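Local coordinates for protein thiosulfate reductase (Thermus thermophilus, PDB 2VPZ) that probably reduces sulfur compounds such as polysulfide or thiosulfate, as a molybdopterin oxidoreductase carrying molybdenum, two molybdopterin guanosine dinucleotides and a [4Fe-4S] cluster, at residues A[692-704]-A[709-721]. Numbering follows the deposited sequence.
Sequences CVYIVHGFGHKAP and AHGRGASDNYLQT. With MGD (2-amino-5,6-dimercapto-7-methyl-3,7,8a,9-tetrahydro-8-oxa-1,3,9,10-tetraaza-anthracen-4-one guanosine dinucleotide), chain H.
Gly-700 N donates to Arg-712 O (2.8 Å) and Gly-711 N to His-701 O (3.3 Å), tying the loop after strand 692-696 to segment 709-721, which opens with a type II turn from Ala-709 to Arg-712. At Gly-700 a side chain would run into Ser-715 N, so glycine suits this close approach. Water 1 adds a further link, joining Val-696 O and Phe-699 N to Ala-714 O and Asp-716 N.

Beside the pterin, His-697 ND1 donates to Asp-716 OD1 (2.5 Å, 160° at the hydrogen), the imidazole and carboxylate planes 72° apart. With CG anti to the backbone N (chi1 162°), the His-697 ring lays one face against the cofactor, whose N18 sits over its rim. The other carboxylate oxygen, Asp-716 OD2, accepts from MGD N18 at 3.2 Å, while Ile-695 CD1 packs on Asp-716 CB at 3.7 Å. An alanine in place of His-697 would probably leave Asp-716 OD1 without its imidazole donor and the pterin without that ring against its face.

Farther along, Lys-702 lays CE over the centre of the Tyr-718 ring, 3.5 Å from CZ, and NZ makes a cation-pi contact there; NZ also donates a hydrogen bond to Gly-700 O (2.9 Å) and forms a salt bridge with Glu-677.

Within this dinucleotide-binding domain, His-697 thus works twice, lying on the pterin and probably orienting and polarising the carboxylate that meets the pterin's N-H groups.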
ATOM      1  N   CYS A 692      34.270  -3.135  -8.079  1.00 41.96           N
ATOM      2  CA  CYS A 692      33.973  -2.318  -9.216  1.00 42.35           C
ATOM      3  C   CYS A 692      33.511  -0.942  -9.008  1.00 40.14           C
ATOM      4  O   CYS A 692      33.133  -0.539  -7.909  1.00 41.65           O
ATOM      5  CB  CYS A 692      32.908  -3.039 -10.074  1.00 45.19           C
ATOM      6  SG  CYS A 692      33.239  -4.705 -10.636  1.00 50.07           S
ATOM      7  N   VAL A 693      33.459  -0.273 -10.147  1.00 37.27           N
ATOM      8  CA  VAL A 693      33.021   1.094 -10.306  1.00 35.36           C
ATOM      9  C   VAL A 693      32.414   1.134 -11.752  1.00 35.00           C
ATOM     10  O   VAL A 693      32.827   0.385 -12.648  1.00 36.29           O
ATOM     11  CB  VAL A 693      34.278   2.056 -10.066  1.00 33.92           C
ATOM     12  CG1 VAL A 693      34.525   2.973 -11.232  1.00 32.83           C
ATOM     13  CG2 VAL A 693      34.073   2.849  -8.750  1.00 33.72           C
ATOM     14  N   TYR A 694      31.397   1.958 -11.953  1.00 33.29           N
ATOM     15  CA  TYR A 694      30.665   2.046 -13.224  1.00 32.37           C
ATOM     16  C   TYR A 694      30.370   3.515 -13.655  1.00 31.14           C
ATOM     17  O   TYR A 694      30.081   4.347 -12.791  1.00 31.78           O
ATOM     18  CB  TYR A 694      29.322   1.273 -13.062  1.00 32.70           C
ATOM     19  CG  TYR A 694      28.308   1.403 -14.204  1.00 31.90           C
ATOM     20  CD1 TYR A 694      28.351   0.549 -15.306  1.00 31.35           C
ATOM     21  CD2 TYR A 694      27.330   2.415 -14.195  1.00 30.39           C
ATOM     22  CE1 TYR A 694      27.454   0.683 -16.392  1.00 30.03           C
ATOM     23  CE2 TYR A 694      26.421   2.566 -15.276  1.00 29.56           C
ATOM     24  CZ  TYR A 694      26.493   1.690 -16.376  1.00 31.32           C
ATOM     25  OH  TYR A 694      25.625   1.811 -17.445  1.00 29.75           O
ATOM     26  N   ILE A 695      30.501   3.845 -14.942  1.00 30.38           N
ATOM     27  CA  ILE A 695      30.148   5.180 -15.476  1.00 29.17           C
ATOM     28  C   ILE A 695      29.517   5.003 -16.870  1.00 29.12           C
ATOM     29  O   ILE A 695      29.836   4.040 -17.574  1.00 30.93           O
ATOM     30  CB  ILE A 695      31.380   6.178 -15.622  1.00 28.65           C
ATOM     31  CG1 ILE A 695      32.415   5.630 -16.596  1.00 27.63           C
ATOM     32  CG2 ILE A 695      31.965   6.514 -14.222  1.00 27.87           C
ATOM     33  CD1 ILE A 695      33.510   6.653 -17.050  1.00 26.73           C
ATOM     34  N   VAL A 696      28.587   5.874 -17.261  1.00 27.58           N
ATOM     35  CA  VAL A 696      27.987   5.791 -18.594  1.00 25.61           C
ATOM     36  C   VAL A 696      29.004   6.334 -19.636  1.00 26.58           C
ATOM     37  O   VAL A 696      29.613   7.387 -19.407  1.00 27.60           O
ATOM     38  CB  VAL A 696      26.642   6.597 -18.674  1.00 25.93           C
ATOM     39  CG1 VAL A 696      26.230   6.845 -20.159  1.00 24.32           C
ATOM     40  CG2 VAL A 696      25.517   5.843 -17.907  1.00 21.30           C
ATOM     41  N   HIS A 697      29.181   5.603 -20.755  1.00 26.43           N
ATOM     42  CA  HIS A 697      30.087   5.962 -21.900  1.00 25.46           C
ATOM     43  C   HIS A 697      29.619   7.186 -22.715  1.00 25.30           C
ATOM     44  O   HIS A 697      28.425   7.376 -22.916  1.00 26.42           O
ATOM     45  CB  HIS A 697      30.254   4.787 -22.934  1.00 28.09           C
ATOM     46  CG  HIS A 697      30.779   5.161 -24.275  1.00 28.97           C
ATOM     47  ND1 HIS A 697      32.027   5.685 -24.447  1.00 30.49           N
ATOM     48  CD2 HIS A 697      30.194   5.195 -25.479  1.00 30.14           C
ATOM     49  CE1 HIS A 697      32.191   6.047 -25.696  1.00 31.29           C
ATOM     50  NE2 HIS A 697      31.085   5.757 -26.352  1.00 30.83           N
ATOM     51  N   GLY A 698      30.543   8.016 -23.210  1.00 26.00           N
ATOM     52  CA  GLY A 698      30.172   9.184 -24.010  1.00 25.69           C
ATOM     53  C   GLY A 698      30.227  10.593 -23.439  1.00 26.68           C
ATOM     54  O   GLY A 698      29.780  11.544 -24.081  1.00 25.45           O
ATOM     55  N   PHE A 699      30.711  10.767 -22.216  1.00 28.89           N
ATOM     56  CA  PHE A 699      30.829  12.119 -21.636  1.00 30.51           C
ATOM     57  C   PHE A 699      32.329  12.486 -21.619  1.00 32.40           C
ATOM     58  O   PHE A 699      33.146  11.727 -22.163  1.00 33.23           O
ATOM     59  CB  PHE A 699      30.220  12.222 -20.224  1.00 28.03           C
ATOM     60  CG  PHE A 699      28.693  12.288 -20.200  1.00 26.82           C
ATOM     61  CD1 PHE A 699      27.933  11.120 -20.251  1.00 25.50           C
ATOM     62  CD2 PHE A 699      28.026  13.521 -20.130  1.00 26.12           C
ATOM     63  CE1 PHE A 699      26.525  11.171 -20.237  1.00 26.56           C
ATOM     64  CE2 PHE A 699      26.631  13.607 -20.111  1.00 23.65           C
ATOM     65  CZ  PHE A 699      25.870  12.424 -20.167  1.00 27.10           C
ATOM     66  N   GLY A 700      32.699  13.628 -21.042  1.00 33.51           N
ATOM     67  CA  GLY A 700      34.099  14.039 -21.029  1.00 32.98           C
ATOM     68  C   GLY A 700      34.637  14.643 -22.313  1.00 33.29           C
ATOM     69  O   GLY A 700      35.833  14.520 -22.602  1.00 35.08           O
ATOM     70  N   HIS A 701      33.794  15.289 -23.109  1.00 33.95           N
ATOM     71  CA  HIS A 701      34.257  15.910 -24.366  1.00 34.99           C
ATOM     72  C   HIS A 701      35.232  17.084 -24.121  1.00 36.34           C
ATOM     73  O   HIS A 701      35.033  17.850 -23.162  1.00 38.22           O
ATOM     74  CB  HIS A 701      33.051  16.508 -25.217  1.00 33.36           C
ATOM     75  CG  HIS A 701      32.064  15.536 -25.751  1.00 33.84           C
ATOM     76  ND1 HIS A 701      32.022  15.158 -27.060  1.00 32.44           N
ATOM     77  CD2 HIS A 701      31.068  14.879 -25.151  1.00 33.67           C
ATOM     78  CE1 HIS A 701      31.047  14.294 -27.246  1.00 32.65           C
ATOM     79  NE2 HIS A 701      30.447  14.105 -26.091  1.00 31.91           N
ATOM     80  N   LYS A 702      36.290  17.177 -24.932  1.00 35.72           N
ATOM     81  CA  LYS A 702      37.161  18.360 -24.911  1.00 35.93           C
ATOM     82  C   LYS A 702      36.905  18.864 -26.363  1.00 35.87           C
ATOM     83  O   LYS A 702      37.621  18.525 -27.303  1.00 35.24           O
ATOM     84  CB  LYS A 702      38.659  18.074 -24.729  1.00 35.90           C
ATOM     85  CG  LYS A 702      39.038  16.621 -24.514  1.00 36.21           C
ATOM     86  CD  LYS A 702      39.129  16.242 -23.036  1.00 36.86           C
ATOM     87  CE  LYS A 702      39.345  14.728 -22.842  1.00 38.13           C
ATOM     88  NZ  LYS A 702      38.561  14.178 -21.673  1.00 37.76           N
ATOM     89  N   ALA A 703      35.824  19.632 -26.539  1.00 35.80           N
ATOM     90  CA  ALA A 703      35.464  20.164 -27.854  1.00 36.87           C
ATOM     91  C   ALA A 703      34.691  21.475 -27.593  1.00 38.01           C
ATOM     92  O   ALA A 703      33.444  21.479 -27.591  1.00 37.44           O
ATOM     93  CB  ALA A 703      34.590  19.118 -28.602  1.00 35.95           C
ATOM     94  N   PRO A 704      35.427  22.610 -27.406  1.00 38.78           N
ATOM     95  CA  PRO A 704      34.848  23.945 -27.151  1.00 38.99           C
ATOM     96  C   PRO A 704      33.743  24.464 -28.062  1.00 38.50           C
ATOM     97  O   PRO A 704      32.919  25.286 -27.650  1.00 39.02           O
ATOM     98  CB  PRO A 704      36.057  24.897 -27.193  1.00 39.69           C
ATOM     99  CG  PRO A 704      37.264  24.012 -27.111  1.00 40.53           C
ATOM    100  CD  PRO A 704      36.840  22.723 -27.792  1.00 38.50           C
ATOM    101  N   ALA A 709      28.274  20.422 -24.548  1.00 37.27           N
ATOM    102  CA  ALA A 709      28.801  19.088 -24.222  1.00 36.82           C
ATOM    103  C   ALA A 709      30.223  19.212 -23.647  1.00 36.71           C
ATOM    104  O   ALA A 709      30.711  18.324 -22.915  1.00 36.34           O
ATOM    105  CB  ALA A 709      28.804  18.133 -25.464  1.00 36.90           C
ATOM    106  N   HIS A 710      30.843  20.347 -23.971  1.00 36.64           N
ATOM    107  CA  HIS A 710      32.207  20.719 -23.519  1.00 37.26           C
ATOM    108  C   HIS A 710      32.405  20.899 -22.010  1.00 38.04           C
ATOM    109  O   HIS A 710      31.797  21.774 -21.386  1.00 38.97           O
ATOM    110  CB  HIS A 710      32.782  22.022 -24.165  1.00 37.63           C
ATOM    111  CG  HIS A 710      34.188  22.330 -23.796  1.00 37.83           C
ATOM    112  ND1 HIS A 710      35.230  21.563 -24.212  1.00 37.77           N
ATOM    113  CD2 HIS A 710      34.713  23.251 -22.983  1.00 37.26           C
ATOM    114  CE1 HIS A 710      36.351  21.987 -23.673  1.00 38.08           C
ATOM    115  NE2 HIS A 710      36.064  23.025 -22.916  1.00 38.19           N
ATOM    116  N   GLY A 711      33.280  20.045 -21.455  1.00 37.72           N
ATOM    117  CA  GLY A 711      33.661  20.013 -20.045  1.00 37.81           C
ATOM    118  C   GLY A 711      32.822  19.254 -19.018  1.00 38.01           C
ATOM    119  O   GLY A 711      33.028  19.384 -17.796  1.00 38.53           O
ATOM    120  N   ARG A 712      31.896  18.424 -19.479  1.00 37.86           N
ATOM    121  CA  ARG A 712      30.962  17.699 -18.597  1.00 36.77           C
ATOM    122  C   ARG A 712      31.161  16.163 -18.437  1.00 36.27           C
ATOM    123  O   ARG A 712      31.291  15.446 -19.434  1.00 37.36           O
ATOM    124  CB  ARG A 712      29.507  18.049 -19.074  1.00 36.56           C
ATOM    125  CG  ARG A 712      29.410  19.520 -19.604  1.00 38.31           C
ATOM    126  CD  ARG A 712      27.986  20.065 -19.952  1.00 37.77           C
ATOM    127  NE  ARG A 712      27.296  20.666 -18.806  1.00 40.25           N
ATOM    128  CZ  ARG A 712      27.014  21.950 -18.613  1.00 39.33           C
ATOM    129  NH1 ARG A 712      27.351  22.870 -19.498  1.00 38.09           N
ATOM    130  NH2 ARG A 712      26.382  22.320 -17.507  1.00 41.20           N
ATOM    131  N   GLY A 713      31.245  15.693 -17.189  1.00 34.86           N
ATOM    132  CA  GLY A 713      31.465  14.288 -16.873  1.00 33.64           C
ATOM    133  C   GLY A 713      32.866  13.743 -17.146  1.00 33.89           C
ATOM    134  O   GLY A 713      33.762  14.501 -17.507  1.00 34.90           O
ATOM    135  N   ALA A 714      33.061  12.437 -16.981  1.00 32.82           N
ATOM    136  CA  ALA A 714      34.337  11.753 -17.230  1.00 31.49           C
ATOM    137  C   ALA A 714      34.205  10.868 -18.477  1.00 32.65           C
ATOM    138  O   ALA A 714      33.154  10.257 -18.666  1.00 33.16           O
ATOM    139  CB  ALA A 714      34.710  10.874 -16.030  1.00 30.87           C
ATOM    140  N   SER A 715      35.240  10.797 -19.314  1.00 33.65           N
ATOM    141  CA  SER A 715      35.223   9.945 -20.516  1.00 32.90           C
ATOM    142  C   SER A 715      35.748   8.521 -20.190  1.00 32.57           C
ATOM    143  O   SER A 715      36.859   8.399 -19.690  1.00 32.00           O
ATOM    144  CB  SER A 715      36.098  10.530 -21.649  1.00 33.73           C
ATOM    145  OG  SER A 715      36.349   9.559 -22.655  1.00 36.42           O
ATOM    146  N   ASP A 716      34.975   7.458 -20.440  1.00 31.89           N
ATOM    147  CA  ASP A 716      35.469   6.095 -20.171  1.00 33.10           C
ATOM    148  C   ASP A 716      36.638   5.721 -21.127  1.00 34.38           C
ATOM    149  O   ASP A 716      37.654   5.133 -20.694  1.00 33.96           O
ATOM    150  CB  ASP A 716      34.329   5.035 -20.231  1.00 33.30           C
ATOM    151  CG  ASP A 716      33.791   4.754 -21.653  1.00 31.68           C
ATOM    152  OD1 ASP A 716      33.378   5.698 -22.354  1.00 31.87           O
ATOM    153  OD2 ASP A 716      33.770   3.570 -22.045  1.00 33.75           O
ATOM    154  N   ASN A 717      36.498   6.106 -22.401  1.00 34.79           N
ATOM    155  CA  ASN A 717      37.495   5.874 -23.479  1.00 34.31           C
ATOM    156  C   ASN A 717      38.863   6.535 -23.219  1.00 34.69           C
ATOM    157  O   ASN A 717      39.900   5.971 -23.568  1.00 34.46           O
ATOM    158  CB  ASN A 717      36.988   6.369 -24.838  1.00 32.07           C
ATOM    159  CG  ASN A 717      37.739   5.734 -25.992  1.00 32.97           C
ATOM    160  OD1 ASN A 717      38.240   6.410 -26.896  1.00 34.53           O
ATOM    161  ND2 ASN A 717      37.818   4.416 -25.962  1.00 31.00           N
ATOM    162  N   TYR A 718      38.873   7.738 -22.648  1.00 35.23           N
ATOM    163  CA  TYR A 718      40.153   8.369 -22.332  1.00 34.81           C
ATOM    164  C   TYR A 718      40.840   7.616 -21.179  1.00 35.53           C
ATOM    165  O   TYR A 718      42.036   7.786 -20.947  1.00 36.10           O
ATOM    166  CB  TYR A 718      40.013   9.850 -21.973  1.00 32.78           C
ATOM    167  CG  TYR A 718      40.126  10.783 -23.162  1.00 30.85           C
ATOM    168  CD1 TYR A 718      39.049  10.972 -24.009  1.00 29.51           C
ATOM    169  CD2 TYR A 718      41.316  11.471 -23.443  1.00 30.27           C
ATOM    170  CE1 TYR A 718      39.133  11.823 -25.106  1.00 29.54           C
ATOM    171  CE2 TYR A 718      41.416  12.332 -24.550  1.00 28.21           C
ATOM    172  CZ  TYR A 718      40.311  12.504 -25.378  1.00 29.70           C
ATOM    173  OH  TYR A 718      40.352  13.349 -26.465  1.00 30.04           O
ATOM    174  N   LEU A 719      40.104   6.772 -20.468  1.00 35.25           N
ATOM    175  CA  LEU A 719      40.697   6.009 -19.364  1.00 35.30           C
ATOM    176  C   LEU A 719      41.071   4.608 -19.807  1.00 35.45           C
ATOM    177  O   LEU A 719      41.785   3.900 -19.104  1.00 35.88           O
ATOM    178  CB  LEU A 719      39.734   5.907 -18.184  1.00 35.01           C
ATOM    179  CG  LEU A 719      39.563   7.152 -17.332  1.00 36.70           C
ATOM    180  CD1 LEU A 719      38.223   7.149 -16.596  1.00 36.30           C
ATOM    181  CD2 LEU A 719      40.722   7.225 -16.347  1.00 37.49           C
ATOM    182  N   GLN A 720      40.539   4.206 -20.961  1.00 36.64           N
ATOM    183  CA  GLN A 720      40.797   2.877 -21.524  1.00 38.30           C
ATOM    184  C   GLN A 720      42.038   2.968 -22.416  1.00 39.11           C
ATOM    185  O   GLN A 720      41.998   3.050 -23.642  1.00 38.95           O
ATOM    186  CB  GLN A 720      39.540   2.355 -22.254  1.00 37.33           C
ATOM    187  CG  GLN A 720      38.461   1.857 -21.265  1.00 38.28           C
ATOM    188  CD  GLN A 720      37.011   2.177 -21.660  1.00 39.97           C
ATOM    189  OE1 GLN A 720      36.755   3.004 -22.543  1.00 40.14           O
ATOM    190  NE2 GLN A 720      36.050   1.533 -20.975  1.00 39.78           N
ATOM    191  N   THR A 721      43.158   2.971 -21.721  1.00 40.30           N
ATOM    192  CA  THR A 721      44.466   3.099 -22.305  1.00 41.53           C
ATOM    193  C   THR A 721      44.980   1.795 -22.957  1.00 41.57           C
ATOM    194  O   THR A 721      45.604   1.831 -24.021  1.00 41.91           O
ATOM    195  CB  THR A 721      45.452   3.616 -21.209  1.00 41.91           C
ATOM    196  OG1 THR A 721      45.607   5.018 -21.315  1.00 43.56           O
ATOM    197  CG2 THR A 721      46.782   2.892 -21.299  1.00 43.37           C
TER
HETATM  198  PB  MGD H1765      29.163   8.106 -31.701  1.00 36.68           P
HETATM  199  O1B MGD H1765      29.864   8.541 -30.450  1.00 34.60           O
HETATM  200  O2B MGD H1765      27.690   8.338 -31.838  1.00 34.50           O
HETATM  201  O3B MGD H1765      29.676   6.590 -31.905  1.00 31.19           O
HETATM  202  O3A MGD H1765      30.580   4.275 -32.242  1.00 28.85           O
HETATM  203  PA  MGD H1765      30.198   5.586 -33.067  1.00 31.64           P
HETATM  204  O1A MGD H1765      28.987   5.483 -33.981  1.00 29.82           O
HETATM  205  O2A MGD H1765      31.485   6.121 -33.587  1.00 31.57           O
HETATM  206  O5' MGD H1765      29.800   8.833 -32.935  1.00 35.59           O
HETATM  207  C5' MGD H1765      29.017   9.241 -34.058  1.00 39.01           C
HETATM  208  C4' MGD H1765      29.847  10.289 -34.799  1.00 40.29           C
HETATM  209  O4' MGD H1765      29.092  10.431 -35.997  1.00 41.49           O
HETATM  210  C3' MGD H1765      29.891  11.655 -34.165  1.00 41.88           C
HETATM  211  O3' MGD H1765      31.076  12.281 -34.675  1.00 41.72           O
HETATM  212  C2' MGD H1765      28.618  12.305 -34.729  1.00 42.66           C
HETATM  213  O2' MGD H1765      28.787  13.696 -34.662  1.00 45.60           O
HETATM  214  C1' MGD H1765      28.571  11.785 -36.168  1.00 43.21           C
HETATM  215  N9  MGD H1765      27.246  11.752 -36.896  1.00 41.66           N
HETATM  216  C8  MGD H1765      26.048  11.516 -36.358  1.00 42.13           C
HETATM  217  N7  MGD H1765      25.043  11.507 -37.264  1.00 41.18           N
HETATM  218  C5  MGD H1765      25.602  11.698 -38.479  1.00 41.56           C
HETATM  219  C6  MGD H1765      25.140  11.753 -39.937  1.00 40.39           C
HETATM  220  O6  MGD H1765      23.908  11.664 -40.275  1.00 37.09           O
HETATM  221  N1  MGD H1765      26.130  11.946 -40.870  1.00 39.81           N
HETATM  222  C2  MGD H1765      27.459  12.083 -40.571  1.00 40.45           C
HETATM  223  N2  MGD H1765      28.428  12.280 -41.518  1.00 40.33           N
HETATM  224  N3  MGD H1765      27.879  12.011 -39.301  1.00 41.69           N
HETATM  225  C4  MGD H1765      27.056  11.848 -38.212  1.00 41.31           C
HETATM  226  C10 MGD H1765      29.604   3.229 -31.946  1.00 30.87           C
HETATM  227  C11 MGD H1765      30.355   2.053 -31.419  1.00 32.27           C
HETATM  228  O11 MGD H1765      31.294   2.581 -30.481  1.00 34.53           O
HETATM  229  C12 MGD H1765      29.568   0.946 -30.821  1.00 34.05           C
HETATM  230  S12 MGD H1765      28.216   0.258 -31.618  1.00 31.04           S
HETATM  231  C13 MGD H1765      29.914   0.373 -29.668  1.00 34.68           C
HETATM  232  S13 MGD H1765      29.090  -0.835 -28.877  1.00 32.93           S
HETATM  233  C14 MGD H1765      31.084   0.655 -28.897  1.00 36.21           C
HETATM  234  N15 MGD H1765      30.667   1.266 -27.602  1.00 39.49           N
HETATM  235  C16 MGD H1765      31.711   1.784 -26.873  1.00 41.52           C
HETATM  236  C17 MGD H1765      31.778   1.937 -25.418  1.00 40.56           C
HETATM  237  O17 MGD H1765      30.790   1.624 -24.690  1.00 41.77           O
HETATM  238  N18 MGD H1765      32.912   2.400 -24.888  1.00 41.55           N
HETATM  239  C19 MGD H1765      33.990   2.738 -25.621  1.00 41.42           C
HETATM  240  N19 MGD H1765      35.113   3.275 -25.055  1.00 40.69           N
HETATM  241  N20 MGD H1765      33.986   2.585 -26.947  1.00 41.12           N
HETATM  242  C21 MGD H1765      32.924   2.158 -27.623  1.00 40.59           C
HETATM  243  N22 MGD H1765      32.951   2.091 -28.959  1.00 38.99           N
HETATM  244  C23 MGD H1765      31.939   1.515 -29.776  1.00 35.78           C
HETATM  245  O   HOH W   1      32.130   8.448 -20.538  1.00 28.09           O
HETATM  246  O   HOH W   2      33.663   8.633 -23.819  1.00 29.35           O
HETATM  247  O   HOH W   3      30.857  15.846 -22.197  1.00 36.29           O